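Local coordinates for putative uncharacterized protein (Mycobacterium tuberculosis, PDB 3I7T), which is of unknown function but belongs to the trimeric YjgF/YER057c/UK114 (RidA) family, in which several relatives act as imine and enamine deaminases, at residues G38-A43 and W79-E84; V73-R78 and M99-A104; R4-S9 and G18-V23; V29-T34 and I114-Y119. One frame throughout, in Å; residues are numbered along the deposited sequence.

Interactions 3 and 2 lie at the two outermost strands of one mixed six-stranded sheet, 4-7 and 99-101, centres about 26 Å apart; interaction 4 is in its middle, pairing strands 28-35 and 112-119. Interaction 3 closes first along the chain and joins interaction 4 through neighbouring strands 22-25 and 28-35, their centres about 11 Å apart. Interactions 1 and 2 are nested inside the loop closed by interaction 4, and their segments alternate. D40 and R78, just before helices 41-58 and 79-90, form a salt bridge; I41 on V73 and W79 on M99 join these helices to the sheet. Interactions 2, 3 and 4 meet the third subunit, so one sheet builds monomer and homotrimer.

Interaction 1. Residues G38-A43 and W79-E84; sequences GDDIAA and WREVGE
I41 and V82 form the dense side of a meeting between the first turn of helix 41-58 and the first turns of helix 79-90. Both are buried, and branched aliphatic side chains suit the place because their methyls fill the groove between two neighbouring helices without needing a polar partner. The two side chains cross at about a right angle, with I41 CG1 3.8 Å from V82 CG2; the still shorter approach of I41 CD1 to this methyl is doubtful in the model. I41 CG2 turns instead to the aliphatic part of E81, resting 3.5 Å from its CB. Beneath this pair lies the sheet, where V73 meets I41 and both I71 and V73 meet V82.

The other side is looser and polar. E81 CG stands anti to its own carbonyl carbon (chi1 -83°), and the chain beyond it is extended, carrying the carboxylate past I41 CG2 to A42, whose CB is 3.9 Å from E81 OE1. A42 is small enough to let the helices come close there, its CA 5.6 Å from that of E81. D40 reaches the same region at the N-cap position: its OD1 is 3.9 Å from E81 OE1, with the carboxylate planes turned 84° apart. D40 OD2 accepts a 2.6 Å hydrogen bond from I41 N, which arrives from above the carboxylate plane, and also forms a salt bridge with R78. Apolar packing therefore holds this contact together, while the two acids probably repel each other, an effect that R78 should partly offset at D40.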
loop_
_atom_site.group_PDB
_atom_site.type_symbol
_atom_site.label_atom_id
_atom_site.label_comp_id
_atom_site.label_asym_id
_atom_site.label_seq_id
_atom_site.Cartn_x
_atom_site.Cartn_y
_atom_site.Cartn_z
ATOM N N GLY A 38 -11.917 7.952 19.542
ATOM C CA GLY A 38 -12.355 6.837 20.369
ATOM C C GLY A 38 -11.234 6.344 21.258
ATOM O O GLY A 38 -10.056 6.508 20.940
ATOM N N ASP A 39 -11.610 5.733 22.375
ATOM C CA ASP A 39 -10.652 5.357 23.405
ATOM C C ASP A 39 -9.968 4.029 23.118
ATOM O O ASP A 39 -8.828 3.821 23.532
ATOM C CB ASP A 39 -11.326 5.309 24.782
ATOM N N ASP A 40 -10.648 3.121 22.422
ATOM C CA ASP A 40 -10.100 1.777 22.244
ATOM C C ASP A 40 -10.169 1.314 20.794
ATOM O O ASP A 40 -10.833 1.938 19.967
ATOM C CB ASP A 40 -10.800 0.773 23.159
ATOM C CG ASP A 40 -9.978 -0.502 23.375
ATOM O OD1 ASP A 40 -10.489 -1.404 24.082
ATOM O OD2 ASP A 40 -8.828 -0.612 22.855
ATOM N N ILE A 41 -9.488 0.214 20.491
ATOM C CA ILE A 41 -9.310 -0.159 19.101
ATOM C C ILE A 41 -10.626 -0.329 18.344
ATOM O O ILE A 41 -10.738 0.124 17.211
ATOM C CB ILE A 41 -8.327 -1.354 18.891
ATOM C CG1 ILE A 41 -7.546 -1.138 17.575
ATOM C CG2 ILE A 41 -9.050 -2.705 18.968
ATOM C CD1 ILE A 41 -6.630 -2.287 17.161
ATOM N N ALA A 42 -11.635 -0.937 18.956
ATOM C CA ALA A 42 -12.912 -1.083 18.261
ATOM C C ALA A 42 -13.505 0.270 17.867
ATOM O O ALA A 42 -13.860 0.468 16.719
ATOM C CB ALA A 42 -13.910 -1.878 19.088
ATOM N N ALA A 43 -13.612 1.195 18.819
ATOM C CA ALA A 43 -14.215 2.497 18.535
ATOM C C ALA A 43 -13.440 3.252 17.460
ATOM O O ALA A 43 -14.027 3.898 16.591
ATOM C CB ALA A 43 -14.306 3.321 19.806
ATOM N N TRP A 79 -6.336 -8.259 16.557
ATOM C CA TRP A 79 -6.882 -8.283 15.200
ATOM C C TRP A 79 -8.374 -8.584 15.152
ATOM O O TRP A 79 -9.062 -8.161 14.226
ATOM C CB TRP A 79 -6.114 -9.261 14.300
ATOM C CG TRP A 79 -6.309 -10.714 14.644
ATOM C CD1 TRP A 79 -5.554 -11.463 15.503
ATOM C CD2 TRP A 79 -7.313 -11.594 14.125
ATOM N NE1 TRP A 79 -6.030 -12.753 15.552
ATOM C CE2 TRP A 79 -7.111 -12.860 14.719
ATOM C CE3 TRP A 79 -8.371 -11.432 13.224
ATOM C CZ2 TRP A 79 -7.924 -13.960 14.441
ATOM C CZ3 TRP A 79 -9.180 -12.533 12.948
ATOM C CH2 TRP A 79 -8.950 -13.780 13.561
ATOM N N ARG A 80 -8.877 -9.309 16.145
ATOM C CA ARG A 80 -10.288 -9.675 16.146
ATOM C C ARG A 80 -11.233 -8.527 16.432
ATOM O O ARG A 80 -12.303 -8.463 15.851
ATOM C CB ARG A 80 -10.554 -10.825 17.106
ATOM C CG ARG A 80 -10.585 -12.152 16.402
ATOM C CD ARG A 80 -11.035 -13.269 17.316
ATOM N NE ARG A 80 -10.830 -14.551 16.653
ATOM C CZ ARG A 80 -11.598 -15.007 15.667
ATOM N NH1 ARG A 80 -12.632 -14.289 15.239
ATOM N NH2 ARG A 80 -11.332 -16.180 15.109
ATOM N N GLU A 81 -10.841 -7.629 17.329
ATOM C CA GLU A 81 -11.637 -6.451 17.634
ATOM C C GLU A 81 -11.769 -5.601 16.375
ATOM O O GLU A 81 -12.832 -5.040 16.096
ATOM C CB GLU A 81 -10.988 -5.631 18.764
ATOM C CG GLU A 81 -11.297 -6.112 20.194
ATOM C CD GLU A 81 -10.961 -5.056 21.280
ATOM O OE1 GLU A 81 -11.712 -4.049 21.448
ATOM O OE2 GLU A 81 -9.937 -5.248 21.977
ATOM N N VAL A 82 -10.679 -5.515 15.615
ATOM C CA VAL A 82 -10.653 -4.723 14.392
ATOM C C VAL A 82 -11.431 -5.432 13.290
ATOM O O VAL A 82 -12.292 -4.837 12.644
ATOM C CB VAL A 82 -9.204 -4.453 13.923
ATOM C CG1 VAL A 82 -9.201 -3.680 12.625
ATOM C CG2 VAL A 82 -8.461 -3.682 14.975
ATOM N N GLY A 83 -11.138 -6.716 13.094
ATOM C CA GLY A 83 -11.851 -7.518 12.102
ATOM C C GLY A 83 -13.365 -7.484 12.220
ATOM O O GLY A 83 -14.065 -7.401 11.216
ATOM N N GLU A 84 -13.880 -7.565 13.443
ATOM C CA GLU A 84 -15.321 -7.549 13.668
ATOM C C GLU A 84 -15.971 -6.308 13.079
ATOM O O GLU A 84 -17.036 -6.381 12.470
ATOM C CB GLU A 84 -15.633 -7.611 15.159
ATOM C CG GLU A 84 -15.485 -8.986 15.760
ATOM C CD GLU A 84 -15.632 -8.971 17.265
ATOM O OE1 GLU A 84 -16.496 -8.218 17.775
ATOM O OE2 GLU A 84 -14.881 -9.714 17.936
#

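Interaction 2. Residues V73-R78 and M99-A104; sequences VTDISR and MVEVTA
I76 and E101 cross obliquely, the acid reaching over the turn that follows strand 66-73. E101 CG is anti to its backbone N (chi1 -167°) and the chain stays extended beyond it, long enough for OE1 to take a very short, straight hydrogen bond of 2.5 Å from I76 N. I76 CB and CG2 lie against the same oxygen, CG2 3.2 Å from E101 OE1. On its other branch I76 CG1 lies 4.1 Å from M99 SD; M99, an unbranched and flexible side chain bent at its last torsion, also meets V73. D75 and E101 run side by side pointing the same way, with carboxylate planes 85° apart. D75 OD1 is engaged by S77 N in an Asx turn and by S77 OG, both on the same face of its plane.

Beneath these side chains V73 and E101 form a parallel bridge: V73 N gives to V100 O at 3.0 Å, and V102 N to V73 O at 2.9 Å. A water links T74 O to V102 O. With D75 OD1 4.0 Å from E101 OE1 the acids probably repel, which their donors, including T103 of the second subunit at E101 OE2, should offset.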
loop_
_atom_site.group_PDB
_atom_site.type_symbol
_atom_site.label_atom_id
_atom_site.label_comp_id
_atom_site.label_asym_id
_atom_site.label_seq_id
_atom_site.Cartn_x
_atom_site.Cartn_y
_atom_site.Cartn_z
ATOM N N VAL A 73 -2.147 -1.626 12.465
ATOM C CA VAL A 73 -2.482 -1.639 13.876
ATOM C C VAL A 73 -1.224 -1.592 14.733
ATOM O O VAL A 73 -0.147 -2.033 14.307
ATOM C CB VAL A 73 -3.331 -2.859 14.255
ATOM C CG1 VAL A 73 -4.708 -2.744 13.648
ATOM C CG2 VAL A 73 -2.626 -4.169 13.831
ATOM N N THR A 74 -1.344 -1.058 15.945
ATOM C CA THR A 74 -0.188 -1.032 16.822
ATOM C C THR A 74 -0.087 -2.324 17.643
ATOM O O THR A 74 0.961 -2.623 18.199
ATOM C CB THR A 74 -0.119 0.239 17.725
ATOM O OG1 THR A 74 -1.293 0.342 18.549
ATOM C CG2 THR A 74 0.038 1.496 16.864
ATOM N N ASP A 75 -1.167 -3.095 17.708
ATOM C CA ASP A 75 -1.118 -4.379 18.394
ATOM C C ASP A 75 -1.932 -5.414 17.645
ATOM O O ASP A 75 -3.155 -5.492 17.810
ATOM C CB ASP A 75 -1.638 -4.260 19.820
ATOM C CG ASP A 75 -1.572 -5.576 20.566
ATOM O OD1 ASP A 75 -1.330 -6.615 19.904
ATOM O OD2 ASP A 75 -1.758 -5.575 21.806
ATOM N N ILE A 76 -1.258 -6.197 16.810
ATOM C CA ILE A 76 -1.960 -7.129 15.931
ATOM C C ILE A 76 -2.577 -8.299 16.713
ATOM O O ILE A 76 -3.388 -9.065 16.179
ATOM C CB ILE A 76 -1.052 -7.641 14.769
ATOM C CG1 ILE A 76 -1.912 -8.070 13.565
ATOM C CG2 ILE A 76 -0.114 -8.752 15.249
ATOM C CD1 ILE A 76 -1.164 -8.091 12.284
ATOM N N SER A 77 -2.206 -8.440 17.981
ATOM C CA SER A 77 -2.847 -9.459 18.798
ATOM C C SER A 77 -4.318 -9.099 19.021
ATOM O O SER A 77 -5.116 -9.936 19.459
ATOM C CB SER A 77 -2.107 -9.671 20.126
ATOM O OG SER A 77 -2.470 -8.706 21.090
ATOM N N ARG A 78 -4.676 -7.856 18.708
ATOM C CA ARG A 78 -6.061 -7.406 18.827
ATOM C C ARG A 78 -6.787 -7.407 17.479
ATOM O O ARG A 78 -7.748 -6.672 17.288
ATOM C CB ARG A 78 -6.124 -6.018 19.476
ATOM C CG ARG A 78 -5.549 -5.972 20.888
ATOM C CD ARG A 78 -5.844 -4.644 21.582
ATOM N NE ARG A 78 -4.994 -3.557 21.082
ATOM C CZ ARG A 78 -5.122 -2.276 21.429
ATOM N NH1 ARG A 78 -6.076 -1.895 22.281
ATOM N NH2 ARG A 78 -4.295 -1.377 20.925
ATOM N N MET A 99 -3.559 -6.695 6.997
ATOM C CA MET A 99 -3.438 -6.102 8.318
ATOM C C MET A 99 -2.041 -6.359 8.811
ATOM O O MET A 99 -1.630 -7.510 8.924
ATOM C CB MET A 99 -4.440 -6.729 9.289
ATOM C CG MET A 99 -4.537 -6.024 10.627
ATOM S SD MET A 99 -5.507 -6.955 11.858
ATOM C CE MET A 99 -7.129 -6.856 11.120
ATOM N N VAL A 100 -1.301 -5.300 9.110
ATOM C CA VAL A 100 0.040 -5.492 9.653
ATOM C C VAL A 100 0.277 -4.620 10.862
ATOM O O VAL A 100 -0.304 -3.549 11.010
ATOM C CB VAL A 100 1.153 -5.175 8.649
ATOM C CG1 VAL A 100 1.091 -6.133 7.457
ATOM C CG2 VAL A 100 1.079 -3.705 8.222
ATOM N N GLU A 101 1.165 -5.078 11.723
ATOM C CA GLU A 101 1.470 -4.307 12.895
ATOM C C GLU A 101 2.609 -3.338 12.608
ATOM O O GLU A 101 3.632 -3.721 12.032
ATOM C CB GLU A 101 1.840 -5.239 14.027
ATOM C CG GLU A 101 1.883 -4.569 15.359
ATOM C CD GLU A 101 2.142 -5.571 16.441
ATOM O OE1 GLU A 101 1.214 -6.332 16.786
ATOM O OE2 GLU A 101 3.282 -5.611 16.925
ATOM N N VAL A 102 2.431 -2.082 13.011
ATOM C CA VAL A 102 3.507 -1.091 12.910
ATOM C C VAL A 102 3.984 -0.652 14.302
ATOM O O VAL A 102 3.261 -0.810 15.285
ATOM C CB VAL A 102 3.076 0.134 12.068
ATOM C CG1 VAL A 102 2.862 -0.284 10.619
ATOM C CG2 VAL A 102 1.811 0.766 12.643
ATOM N N THR A 103 5.183 -0.088 14.386
ATOM C CA THR A 103 5.668 0.365 15.685
ATOM C C THR A 103 4.852 1.534 16.219
ATOM O O THR A 103 4.552 1.578 17.406
ATOM C CB THR A 103 7.183 0.709 15.692
ATOM O OG1 THR A 103 7.498 1.550 14.574
ATOM C CG2 THR A 103 8.017 -0.556 15.618
ATOM N N ALA A 104 4.481 2.467 15.343
ATOM C CA ALA A 104 3.721 3.653 15.756
ATOM C C ALA A 104 2.873 4.238 14.628
ATOM O O ALA A 104 3.190 4.065 13.460
ATOM C CB ALA A 104 4.673 4.726 16.308
HETATM O O HOH W 1 3.579 -1.473 18.174
#

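Interaction 3. Residues R4-S9 and G18-V23; sequences RTMVSS and GYSRAV
A classic beta bulge sets R21 and A22 together against V7, where strand 4-7, outermost in this chain's sheet, runs antiparallel to strand 22-25. V7 O receives R21 N at 2.8 Å, bent to 132° at the hydrogen, and a weak second bond from A22 N. In return V7 N gives to A22 O at 2.8 Å. V7 and A22 share the face covered by helix 41-58, and the small alanine lets its CB lie 4.1 Å from V7 CB.

On the other face M6 and V23 form a non-hydrogen-bonded pair, lying side by side with M6 CG 4.0 Å from V23 CG2. V23 CG1 sits over one face of the R4 guanidinium, 3.5 Å from R4 NE. R4 is extended from CG to NE, a reach that suits a residue whose NH2 bonds V66 O of the third subunit. S20 OG touches M6 CB at 3.6 Å while bonding R94 O of the third subunit; a serine supplies this polar group without bulk.

Beyond the bulge the R21 chain, bent at chi2 and chi3, passes S9, its CG 3.8 Å from S9 OG. Its guanidinium then reaches T34 on strand 28-35, whereas S9 OG bonds E14 of helix 12-17. An additional residue on one strand, with two amides directed at one carbonyl of the neighbouring strand, is the hallmark of the classic bulge in an antiparallel sheet.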
loop_
_atom_site.group_PDB
_atom_site.type_symbol
_atom_site.label_atom_id
_atom_site.label_comp_id
_atom_site.label_asym_id
_atom_site.label_seq_id
_atom_site.Cartn_x
_atom_site.Cartn_y
_atom_site.Cartn_z
ATOM N N ARG A 4 -10.157 15.669 -12.472
ATOM C CA ARG A 4 -9.776 15.289 -11.116
ATOM C C ARG A 4 -10.540 16.056 -10.033
ATOM O O ARG A 4 -10.658 17.274 -10.091
ATOM C CB ARG A 4 -8.265 15.485 -10.939
ATOM C CG ARG A 4 -7.686 15.115 -9.554
ATOM C CD ARG A 4 -6.153 15.205 -9.602
ATOM N NE ARG A 4 -5.528 15.108 -8.286
ATOM C CZ ARG A 4 -4.334 14.562 -8.076
ATOM N NH1 ARG A 4 -3.834 14.503 -6.847
ATOM N NH2 ARG A 4 -3.641 14.074 -9.105
ATOM N N THR A 5 -11.053 15.331 -9.044
ATOM C CA THR A 5 -11.720 15.959 -7.918
ATOM C C THR A 5 -11.087 15.482 -6.621
ATOM O O THR A 5 -10.645 14.335 -6.515
ATOM C CB THR A 5 -13.255 15.680 -7.902
ATOM O OG1 THR A 5 -13.497 14.306 -8.198
ATOM C CG2 THR A 5 -13.969 16.504 -8.938
ATOM N N MET A 6 -11.050 16.371 -5.636
ATOM C CA MET A 6 -10.386 16.095 -4.378
ATOM C C MET A 6 -11.231 16.505 -3.192
ATOM O O MET A 6 -11.992 17.483 -3.248
ATOM C CB MET A 6 -9.048 16.820 -4.336
ATOM C CG MET A 6 -8.207 16.534 -5.551
ATOM S SD MET A 6 -6.563 17.262 -5.506
ATOM C CE MET A 6 -6.920 18.992 -5.206
ATOM N N VAL A 7 -11.088 15.749 -2.116
ATOM C CA VAL A 7 -11.847 15.963 -0.912
ATOM C C VAL A 7 -10.877 16.335 0.202
ATOM O O VAL A 7 -9.869 15.662 0.413
ATOM C CB VAL A 7 -12.638 14.688 -0.514
ATOM C CG1 VAL A 7 -13.371 14.885 0.838
ATOM C CG2 VAL A 7 -13.611 14.279 -1.641
ATOM N N SER A 8 -11.195 17.415 0.907
ATOM C CA SER A 8 -10.399 17.877 2.034
ATOM C C SER A 8 -11.287 17.903 3.278
ATOM O O SER A 8 -12.492 18.098 3.169
ATOM C CB SER A 8 -9.898 19.287 1.760
ATOM O OG SER A 8 -9.586 19.949 2.980
ATOM N N SER A 9 -10.705 17.697 4.457
ATOM C CA SER A 9 -11.486 17.769 5.695
ATOM C C SER A 9 -11.225 19.090 6.414
ATOM O O SER A 9 -11.853 19.393 7.431
ATOM C CB SER A 9 -11.152 16.600 6.615
ATOM O OG SER A 9 -9.783 16.640 6.975
ATOM N N GLY A 18 0.276 18.574 2.870
ATOM C CA GLY A 18 -0.143 18.795 1.481
ATOM C C GLY A 18 -0.695 17.524 0.857
ATOM O O GLY A 18 -0.055 16.924 -0.021
ATOM N N TYR A 19 -1.862 17.095 1.331
ATOM C CA TYR A 19 -2.502 15.863 0.847
ATOM C C TYR A 19 -4.030 15.996 0.976
ATOM O O TYR A 19 -4.523 16.862 1.705
ATOM C CB TYR A 19 -1.985 14.625 1.609
ATOM C CG TYR A 19 -2.618 14.382 2.983
ATOM C CD1 TYR A 19 -3.744 13.568 3.115
ATOM C CD2 TYR A 19 -2.075 14.951 4.145
ATOM C CE1 TYR A 19 -4.333 13.338 4.361
ATOM C CE2 TYR A 19 -2.647 14.724 5.396
ATOM C CZ TYR A 19 -3.781 13.914 5.501
ATOM O OH TYR A 19 -4.365 13.678 6.743
ATOM N N SER A 20 -4.765 15.142 0.262
ATOM C CA SER A 20 -6.222 15.144 0.286
ATOM C C SER A 20 -6.751 13.928 1.022
ATOM O O SER A 20 -6.094 12.897 1.094
ATOM C CB SER A 20 -6.783 15.123 -1.137
ATOM O OG SER A 20 -6.463 16.297 -1.845
ATOM N N ARG A 21 -7.956 14.045 1.559
ATOM C CA ARG A 21 -8.615 12.906 2.174
ATOM C C ARG A 21 -8.943 11.857 1.100
ATOM O O ARG A 21 -8.744 10.659 1.312
ATOM C CB ARG A 21 -9.890 13.366 2.894
ATOM C CG ARG A 21 -9.643 14.074 4.222
ATOM C CD ARG A 21 -9.262 13.067 5.297
ATOM N NE ARG A 21 -10.187 11.944 5.291
ATOM C CZ ARG A 21 -9.844 10.682 5.536
ATOM N NH1 ARG A 21 -8.584 10.374 5.816
ATOM N NH2 ARG A 21 -10.769 9.724 5.495
ATOM N N ALA A 22 -9.449 12.317 -0.049
ATOM C CA ALA A 22 -9.755 11.433 -1.171
ATOM C C ALA A 22 -9.510 12.127 -2.505
ATOM O O ALA A 22 -9.679 13.347 -2.623
ATOM C CB ALA A 22 -11.178 10.951 -1.098
ATOM N N VAL A 23 -9.122 11.347 -3.510
ATOM C CA VAL A 23 -9.002 11.865 -4.864
ATOM C C VAL A 23 -9.697 10.904 -5.807
ATOM O O VAL A 23 -9.564 9.689 -5.654
ATOM C CB VAL A 23 -7.515 12.049 -5.265
ATOM C CG1 VAL A 23 -7.392 12.549 -6.719
ATOM C CG2 VAL A 23 -6.861 13.028 -4.320
#

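Interaction 4. Residues V29-T34 and I114-Y119; sequences VVVAGT and IEADAY
I114 and T34 open an antiparallel pairing at the middle of the sheet, its strand directions 163° apart and its register broken by a beta bulge. I114 N gives to T34 O at 2.8 Å, and I114 O accepts T34 N at 2.7 Å, the donor standing above the carbonyl plane. I114 points to the face packed on I52 of helix 41-58, where a large apolar side chain fits.

E115 lies opposite the bulge at A32 and G33. Its CG packs 3.7 Å from G33 CA, a spot where glycine brings no side chain. The carboxylate goes on to R70 of its own chain, and to R70 and S98 of the third subunit. Past the bulge A116 pairs with V31, one residue shifted from the I114-T34 register: its O takes V31 N at 2.9 Å, its short CB beside V31. The buried A116 N has no partner in the model.

D117, on the face of V30, brings OD1 3.3 Å from V30 CG1, and the same oxygen forms a salt bridge with R68 of the third subunit. A118 N meets V29 O at 2.8 Å, while V29 N approaches A118 O from 44° above its carbonyl plane.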
loop_
_atom_site.group_PDB
_atom_site.type_symbol
_atom_site.label_atom_id
_atom_site.label_comp_id
_atom_site.label_asym_id
_atom_site.label_seq_id
_atom_site.Cartn_x
_atom_site.Cartn_y
_atom_site.Cartn_z
ATOM N N VAL A 29 -11.246 6.009 -7.085
ATOM C CA VAL A 29 -11.195 6.878 -5.899
ATOM C C VAL A 29 -10.196 6.276 -4.907
ATOM O O VAL A 29 -10.341 5.113 -4.491
ATOM C CB VAL A 29 -12.568 7.028 -5.238
ATOM C CG1 VAL A 29 -12.489 7.943 -4.040
ATOM C CG2 VAL A 29 -13.588 7.580 -6.250
ATOM N N VAL A 30 -9.160 7.040 -4.563
ATOM C CA VAL A 30 -8.259 6.635 -3.479
ATOM C C VAL A 30 -8.483 7.465 -2.216
ATOM O O VAL A 30 -8.757 8.660 -2.281
ATOM C CB VAL A 30 -6.771 6.693 -3.903
ATOM C CG1 VAL A 30 -6.535 5.718 -5.032
ATOM C CG2 VAL A 30 -6.386 8.091 -4.318
ATOM N N VAL A 31 -8.388 6.807 -1.070
ATOM C CA VAL A 31 -8.600 7.434 0.213
ATOM C C VAL A 31 -7.310 7.358 1.044
ATOM O O VAL A 31 -6.631 6.312 1.097
ATOM C CB VAL A 31 -9.808 6.782 0.942
ATOM C CG1 VAL A 31 -10.160 7.523 2.252
ATOM C CG2 VAL A 31 -11.026 6.773 0.013
ATOM N N ALA A 32 -6.975 8.485 1.673
ATOM C CA ALA A 32 -5.809 8.601 2.548
ATOM C C ALA A 32 -5.863 7.615 3.713
ATOM O O ALA A 32 -6.940 7.149 4.088
ATOM C CB ALA A 32 -5.722 10.045 3.108
ATOM N N GLY A 33 -4.700 7.316 4.289
ATOM C CA GLY A 33 -4.664 6.616 5.578
ATOM C C GLY A 33 -5.560 7.387 6.529
ATOM O O GLY A 33 -5.442 8.615 6.662
ATOM N N THR A 34 -6.473 6.676 7.182
ATOM C CA THR A 34 -7.428 7.319 8.055
ATOM C C THR A 34 -7.395 6.751 9.458
ATOM O O THR A 34 -7.498 5.548 9.637
ATOM C CB THR A 34 -8.849 7.107 7.529
ATOM O OG1 THR A 34 -8.901 7.546 6.165
ATOM C CG2 THR A 34 -9.848 7.893 8.376
ATOM N N ILE A 114 -6.499 3.109 8.592
ATOM C CA ILE A 114 -7.041 2.375 7.451
ATOM C C ILE A 114 -6.978 3.180 6.158
ATOM O O ILE A 114 -7.376 4.343 6.124
ATOM C CB ILE A 114 -8.502 1.945 7.744
ATOM C CG1 ILE A 114 -8.534 1.218 9.097
ATOM C CG2 ILE A 114 -9.084 1.121 6.572
ATOM C CD1 ILE A 114 -9.901 0.748 9.545
ATOM N N GLU A 115 -6.470 2.556 5.098
ATOM C CA GLU A 115 -6.555 3.100 3.751
ATOM C C GLU A 115 -7.637 2.387 2.956
ATOM O O GLU A 115 -8.022 1.260 3.280
ATOM C CB GLU A 115 -5.228 2.875 3.026
ATOM C CG GLU A 115 -4.057 3.551 3.667
ATOM C CD GLU A 115 -2.757 3.146 2.987
ATOM O OE1 GLU A 115 -2.792 2.215 2.158
ATOM O OE2 GLU A 115 -1.711 3.758 3.260
ATOM N N ALA A 116 -8.086 3.003 1.872
ATOM C CA ALA A 116 -9.019 2.325 0.996
ATOM C C ALA A 116 -8.813 2.737 -0.466
ATOM O O ALA A 116 -8.456 3.890 -0.755
ATOM C CB ALA A 116 -10.451 2.596 1.432
ATOM N N ASP A 117 -9.021 1.776 -1.374
ATOM C CA ASP A 117 -9.102 2.052 -2.800
ATOM C C ASP A 117 -10.472 1.626 -3.262
ATOM O O ASP A 117 -10.984 0.579 -2.848
ATOM C CB ASP A 117 -8.044 1.272 -3.586
ATOM C CG ASP A 117 -6.641 1.673 -3.206
ATOM O OD1 ASP A 117 -6.305 2.860 -3.368
ATOM O OD2 ASP A 117 -5.876 0.803 -2.740
ATOM N N ALA A 118 -11.075 2.444 -4.116
ATOM C CA ALA A 118 -12.402 2.153 -4.624
ATOM C C ALA A 118 -12.411 2.287 -6.135
ATOM O O ALA A 118 -11.585 2.996 -6.709
ATOM C CB ALA A 118 -13.442 3.078 -3.989
ATOM N N TYR A 119 -13.345 1.591 -6.774
ATOM C CA TYR A 119 -13.500 1.693 -8.216
ATOM C C TYR A 119 -14.953 2.016 -8.554
ATOM O O TYR A 119 -15.872 1.289 -8.160
ATOM C CB TYR A 119 -13.045 0.393 -8.888
ATOM C CG TYR A 119 -13.082 0.420 -10.401
ATOM C CD1 TYR A 119 -14.275 0.253 -11.090
ATOM C CD2 TYR A 119 -11.918 0.609 -11.137
ATOM C CE1 TYR A 119 -14.308 0.277 -12.473
ATOM C CE2 TYR A 119 -11.940 0.627 -12.516
ATOM C CZ TYR A 119 -13.135 0.466 -13.179
ATOM O OH TYR A 119 -13.151 0.481 -14.559
#